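Local coordinates for putative diflavin flavoprotein A 3 (Synechocystis sp., PDB 6H0C) that probably passes electrons from NADH to oxygen and reduces it to water, this chain being the flavodiiron core of a longer modular protein, at residues N257-Y262 and E302-S307; A334-T339 and A365-G370. One frame throughout, in Å; residues are numbered along the deposited sequence.

Contact 1: residues N257-Y262 and E302-S307; sequences NVALIY and EAIGKS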
loop_
_atom_site.group_PDB
_atom_site.type_symbol
_atom_site.label_atom_id
_atom_site.label_comp_id
_atom_site.label_asym_id
_atom_site.label_seq_id
_atom_site.Cartn_x
_atom_site.Cartn_y
_atom_site.Cartn_z
ATOM N N ASN A 257 8.010 -13.848 -14.845
ATOM C CA ASN A 257 7.660 -12.578 -14.226
ATOM C C ASN A 257 6.753 -11.743 -15.129
ATOM O O ASN A 257 6.918 -11.727 -16.355
ATOM C CB ASN A 257 8.925 -11.792 -13.879
ATOM C CG ASN A 257 8.627 -10.377 -13.422
ATOM O OD1 ASN A 257 8.291 -9.518 -14.237
ATOM N ND2 ASN A 257 8.766 -10.120 -12.118
ATOM N N VAL A 258 5.795 -11.049 -14.522
ATOM C CA VAL A 258 4.919 -10.156 -15.268
ATOM C C VAL A 258 5.120 -8.727 -14.803
ATOM O O VAL A 258 5.096 -8.460 -13.604
ATOM C CB VAL A 258 3.428 -10.524 -15.103
ATOM C CG1 VAL A 258 2.536 -9.439 -15.722
ATOM C CG2 VAL A 258 3.138 -11.894 -15.710
ATOM N N ALA A 259 5.327 -7.818 -15.753
ATOM C CA ALA A 259 5.367 -6.385 -15.466
ATOM C C ALA A 259 3.942 -5.843 -15.505
ATOM O O ALA A 259 3.277 -5.892 -16.539
ATOM C CB ALA A 259 6.249 -5.658 -16.460
ATOM N N LEU A 260 3.468 -5.352 -14.368
ATOM C CA LEU A 260 2.095 -4.891 -14.249
ATOM C C LEU A 260 2.114 -3.398 -14.040
ATOM O O LEU A 260 2.385 -2.914 -12.940
ATOM C CB LEU A 260 1.381 -5.597 -13.093
ATOM C CG LEU A 260 0.017 -5.074 -12.639
ATOM C CD1 LEU A 260 -0.984 -5.165 -13.760
ATOM C CD2 LEU A 260 -0.468 -5.873 -11.432
ATOM N N ILE A 261 1.844 -2.674 -15.116
ATOM C CA ILE A 261 1.911 -1.222 -15.117
ATOM C C ILE A 261 0.517 -0.631 -14.928
ATOM O O ILE A 261 -0.347 -0.812 -15.791
ATOM C CB ILE A 261 2.523 -0.714 -16.444
ATOM C CG1 ILE A 261 3.930 -1.297 -16.619
ATOM C CG2 ILE A 261 2.506 0.805 -16.491
ATOM C CD1 ILE A 261 4.505 -1.153 -18.010
ATOM N N TYR A 262 0.274 0.048 -13.807
ATOM C CA TYR A 262 -1.017 0.716 -13.634
ATOM C C TYR A 262 -0.854 2.211 -13.357
ATOM O O TYR A 262 0.217 2.666 -12.960
ATOM C CB TYR A 262 -1.839 0.041 -12.532
ATOM C CG TYR A 262 -1.157 -0.114 -11.192
ATOM C CD1 TYR A 262 -1.179 0.906 -10.262
ATOM C CD2 TYR A 262 -0.519 -1.303 -10.845
ATOM C CE1 TYR A 262 -0.565 0.759 -9.027
ATOM C CE2 TYR A 262 0.086 -1.459 -9.615
ATOM C CZ TYR A 262 0.060 -0.426 -8.706
ATOM O OH TYR A 262 0.663 -0.569 -7.470
ATOM N N GLU A 302 13.713 -1.772 -16.923
ATOM C CA GLU A 302 14.220 -2.971 -16.244
ATOM C C GLU A 302 13.125 -4.014 -16.061
ATOM O O GLU A 302 13.358 -5.210 -16.221
ATOM C CB GLU A 302 14.827 -2.620 -14.881
ATOM C CG GLU A 302 16.010 -1.658 -14.935
ATOM C CD GLU A 302 17.158 -2.152 -15.813
ATOM O OE1 GLU A 302 18.260 -2.387 -15.267
ATOM O OE2 GLU A 302 16.970 -2.285 -17.044
ATOM N N ALA A 303 11.930 -3.559 -15.708
ATOM C CA ALA A 303 10.816 -4.472 -15.532
ATOM C C ALA A 303 10.516 -5.176 -16.854
ATOM O O ALA A 303 10.426 -6.402 -16.899
ATOM C CB ALA A 303 9.592 -3.734 -15.017
ATOM N N ILE A 304 10.380 -4.401 -17.931
ATOM C CA ILE A 304 10.075 -4.954 -19.248
ATOM C C ILE A 304 11.219 -5.852 -19.746
ATOM O O ILE A 304 10.995 -6.862 -20.426
ATOM C CB ILE A 304 9.800 -3.839 -20.278
ATOM C CG1 ILE A 304 8.492 -3.107 -19.952
ATOM C CG2 ILE A 304 9.739 -4.419 -21.688
ATOM C CD1 ILE A 304 7.274 -4.018 -19.904
ATOM N N GLY A 305 12.442 -5.484 -19.385
ATOM C CA GLY A 305 13.615 -6.258 -19.742
ATOM C C GLY A 305 13.666 -7.648 -19.118
ATOM O O GLY A 305 14.291 -8.549 -19.679
ATOM N N LYS A 306 13.017 -7.839 -17.969
ATOM C CA LYS A 306 13.039 -9.156 -17.331
ATOM C C LYS A 306 11.682 -9.886 -17.348
ATOM O O LYS A 306 11.581 -11.016 -16.869
ATOM C CB LYS A 306 13.565 -9.037 -15.889
ATOM C CG LYS A 306 12.535 -8.709 -14.824
ATOM C CD LYS A 306 13.206 -8.539 -13.449
ATOM C CE LYS A 306 12.185 -8.416 -12.304
ATOM N NZ LYS A 306 11.302 -7.214 -12.422
ATOM N N SER A 307 10.648 -9.271 -17.919
ATOM C CA SER A 307 9.315 -9.875 -17.866
ATOM C C SER A 307 9.021 -10.784 -19.055
ATOM O O SER A 307 9.585 -10.615 -20.138
ATOM C CB SER A 307 8.226 -8.797 -17.778
ATOM O OG SER A 307 8.214 -7.978 -18.941
HETATM O O HOH W 1 10.089 -13.581 -16.803
HETATM O O HOH W 2 9.440 -7.148 -14.348
#
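Ala259 of strand 257-262 packs against Ala303 and Ile304 of helix 297-306 in the flavodoxin-like domain. The helix belongs to a beta-alpha-beta crossover that leaves strand 286-291 and returns as strand 309-313, and strand 257-262 lies in the parallel sheet between those two. The short axes approach to 7.6 Å, and their directions are 146° apart, so the helix runs roughly against the strand, at a slant. The tight part is apolar, two alanine methyls and the ends of two isoleucines. Ala259 CB meets Ala303 CB at 4.1 Å and the end of Ile304, at CD1, at 3.9 Å. The CB of Ile304 is directed past the strand, and its second torsion (chi2 -58°) sets CD1 near Ala259 CB; Ile261 CD1 also comes near Ile304 CD1. Beside them the chain leaving the helix lies close to the strand backbone, with Ser307 CB 3.7 Å from Ala259 N. Ser307 OG, close to Ala259 CB, is hydrogen-bonded to Gln340.

Toward the start of the strand the contact becomes polar and wetter. Asn257 CG stands anti to its backbone N (chi1 171°), beside the carbonyl carbon, and the amide oxygen OD1 lies next to Ser307 CB. The Asn257 and Lys306 side chains cross obliquely, with ND2 of Asn257 3.8 Å from CE of Lys306. Both nitrogen ends, Asn257 ND2 and Lys306 NZ, bond to Thr288 OG1 on strand 286-291. One water links Asn257 N, weakly, to Lys306 O. A second is gripped by three bonds and joins strand to helix: it donates to Asn257 OD1 at 2.6 Å and to Ala303 O at 2.8 Å, and accepts from Lys306 NZ at 2.7 Å.

Contact 2: residues A334-T339 and A365-G370; sequences ANASKT and AGFSFG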
loop_
_atom_site.group_PDB
_atom_site.type_symbol
_atom_site.label_atom_id
_atom_site.label_comp_id
_atom_site.label_asym_id
_atom_site.label_seq_id
_atom_site.Cartn_x
_atom_site.Cartn_y
_atom_site.Cartn_z
ATOM N N ALA A 334 8.979 0.721 -27.081
ATOM C CA ALA A 334 10.370 0.868 -27.509
ATOM C C ALA A 334 11.244 -0.276 -27.013
ATOM O O ALA A 334 12.320 -0.503 -27.546
ATOM C CB ALA A 334 10.938 2.199 -27.034
ATOM N N ASN A 335 10.787 -1.002 -25.999
ATOM C CA ASN A 335 11.659 -1.986 -25.363
ATOM C C ASN A 335 11.175 -3.426 -25.336
ATOM O O ASN A 335 11.987 -4.342 -25.235
ATOM C CB ASN A 335 11.949 -1.555 -23.934
ATOM C CG ASN A 335 12.881 -0.380 -23.879
ATOM O OD1 ASN A 335 14.097 -0.529 -24.050
ATOM N ND2 ASN A 335 12.323 0.809 -23.659
ATOM N N ALA A 336 9.870 -3.636 -25.418
ATOM C CA ALA A 336 9.341 -4.987 -25.294
ATOM C C ALA A 336 9.474 -5.786 -26.593
ATOM O O ALA A 336 9.182 -5.294 -27.686
ATOM C CB ALA A 336 7.885 -4.947 -24.845
ATOM N N SER A 337 9.923 -7.028 -26.459
ATOM C CA SER A 337 9.889 -7.967 -27.569
ATOM C C SER A 337 8.451 -8.400 -27.857
ATOM O O SER A 337 7.646 -8.571 -26.933
ATOM C CB SER A 337 10.749 -9.184 -27.258
ATOM O OG SER A 337 10.426 -10.245 -28.141
ATOM N N LYS A 338 8.126 -8.590 -29.130
ATOM C CA LYS A 338 6.768 -8.980 -29.505
ATOM C C LYS A 338 6.382 -10.376 -28.994
ATOM O O LYS A 338 5.223 -10.770 -29.090
ATOM C CB LYS A 338 6.591 -8.918 -31.029
ATOM C CG LYS A 338 6.637 -7.513 -31.620
ATOM C CD LYS A 338 6.201 -7.526 -33.083
ATOM C CE LYS A 338 6.279 -6.143 -33.729
ATOM N NZ LYS A 338 5.708 -6.140 -35.113
ATOM N N THR A 339 7.340 -11.121 -28.449
ATOM C CA THR A 339 7.037 -12.430 -27.869
ATOM C C THR A 339 6.410 -12.294 -26.492
ATOM O O THR A 339 5.853 -13.247 -25.966
ATOM C CB THR A 339 8.287 -13.312 -27.727
ATOM O OG1 THR A 339 9.232 -12.662 -26.869
ATOM C CG2 THR A 339 8.929 -13.574 -29.083
ATOM N N ALA A 365 0.892 -3.337 -32.656
ATOM C CA ALA A 365 2.316 -3.554 -32.428
ATOM C C ALA A 365 2.669 -5.038 -32.408
ATOM O O ALA A 365 3.807 -5.396 -32.117
ATOM C CB ALA A 365 2.752 -2.890 -31.131
ATOM N N GLY A 366 1.690 -5.893 -32.696
ATOM C CA GLY A 366 1.943 -7.313 -32.876
ATOM C C GLY A 366 1.988 -8.190 -31.635
ATOM O O GLY A 366 2.523 -9.297 -31.675
ATOM N N PHE A 367 1.428 -7.721 -30.526
ATOM C CA PHE A 367 1.403 -8.538 -29.318
ATOM C C PHE A 367 0.195 -9.453 -29.290
ATOM O O PHE A 367 -0.866 -9.119 -29.819
ATOM C CB PHE A 367 1.414 -7.663 -28.066
ATOM C CG PHE A 367 2.651 -6.838 -27.929
ATOM C CD1 PHE A 367 3.786 -7.365 -27.341
ATOM C CD2 PHE A 367 2.688 -5.540 -28.404
ATOM C CE1 PHE A 367 4.927 -6.608 -27.222
ATOM C CE2 PHE A 367 3.828 -4.781 -28.287
ATOM C CZ PHE A 367 4.949 -5.316 -27.698
ATOM N N SER A 368 0.366 -10.619 -28.681
ATOM C CA SER A 368 -0.758 -11.504 -28.406
ATOM C C SER A 368 -1.273 -11.219 -27.004
ATOM O O SER A 368 -0.514 -10.803 -26.121
ATOM C CB SER A 368 -0.351 -12.966 -28.546
ATOM O OG SER A 368 0.183 -13.214 -29.833
ATOM N N PHE A 369 -2.563 -11.433 -26.797
ATOM C CA PHE A 369 -3.162 -11.078 -25.525
ATOM C C PHE A 369 -3.334 -12.294 -24.610
ATOM O O PHE A 369 -3.655 -13.385 -25.069
ATOM C CB PHE A 369 -4.486 -10.368 -25.781
ATOM C CG PHE A 369 -4.320 -9.015 -26.426
ATOM C CD1 PHE A 369 -4.269 -7.859 -25.649
ATOM C CD2 PHE A 369 -4.191 -8.893 -27.800
ATOM C CE1 PHE A 369 -4.108 -6.605 -26.234
ATOM C CE2 PHE A 369 -4.031 -7.642 -28.387
ATOM C CZ PHE A 369 -3.987 -6.499 -27.604
ATOM N N GLY A 370 -3.093 -12.101 -23.314
ATOM C CA GLY A 370 -3.125 -13.190 -22.346
ATOM C C GLY A 370 -4.464 -13.381 -21.656
ATOM O O GLY A 370 -4.711 -14.410 -21.034
HETATM O O HOH W 3 2.898 -11.439 -27.821
#
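Phe367 and Lys338 both carry CG anti to their own carbonyl carbon and beside the backbone N (chi1 -63° and -68°); this sets Lys338 CG beside Ala365 O, and the Phe367 ring presents its CD1-CE1-CZ side to 336-338. Ser337 O lies near the ring plane at its edge, 3.4 Å from Phe367 CE1, while Lys338 CA stands obliquely 3.8 Å from that same carbon. Ala336 CB, also oblique, touches the far end of the ring at CZ, 4.1 Å away. Beyond CG the Lys338 chain is extended and passes the carbonyl oxygen of Ala365, with CD at 3.3 Å and CE at 3.0 Å from Ala365 O. Gly366, with no side chain, lies where the aliphatic part of Lys338 goes by, at a positive phi of 84°. A water bridges the two backbones, donating to Lys338 O at 2.7 Å and accepting from Ser368 N at 2.8 Å. On the inner side Phe367 packs on Leu333 and meets Phe310 edge-to-face, so the ring joins the surface loop to the sheet. Gly366 ends helix 353-364 in a Schellman motif, and the contact as a whole pairs two neighbouring helix-to-strand turns of the flavodoxin-like alpha/beta fold, leading into strands 341-348 and 368-377.

Contact 1 and contact 2 follow one another along the chain and both reach the five-stranded parallel sheet, their centres about 12 Å apart. They touch through Ile304, whose CG2 lies 3.7 Å from Ala336 CA and 4.0 Å from Asn335 C. Phe310 on strand 309-313 is a shared neighbour, packing with Ile304 of contact 1 and Phe367 of contact 2. Gln340, which follows segment 334-339, ties contact 1 to that turn. Contact 1 is buried, whereas contact 2 lies at the surface. Asn257 and the turns of contact 2 sit at strand beginnings; flavodoxins bind FMN at the other end of the sheet, so the touching residues at these strand beginnings probably lie away from the flavin site.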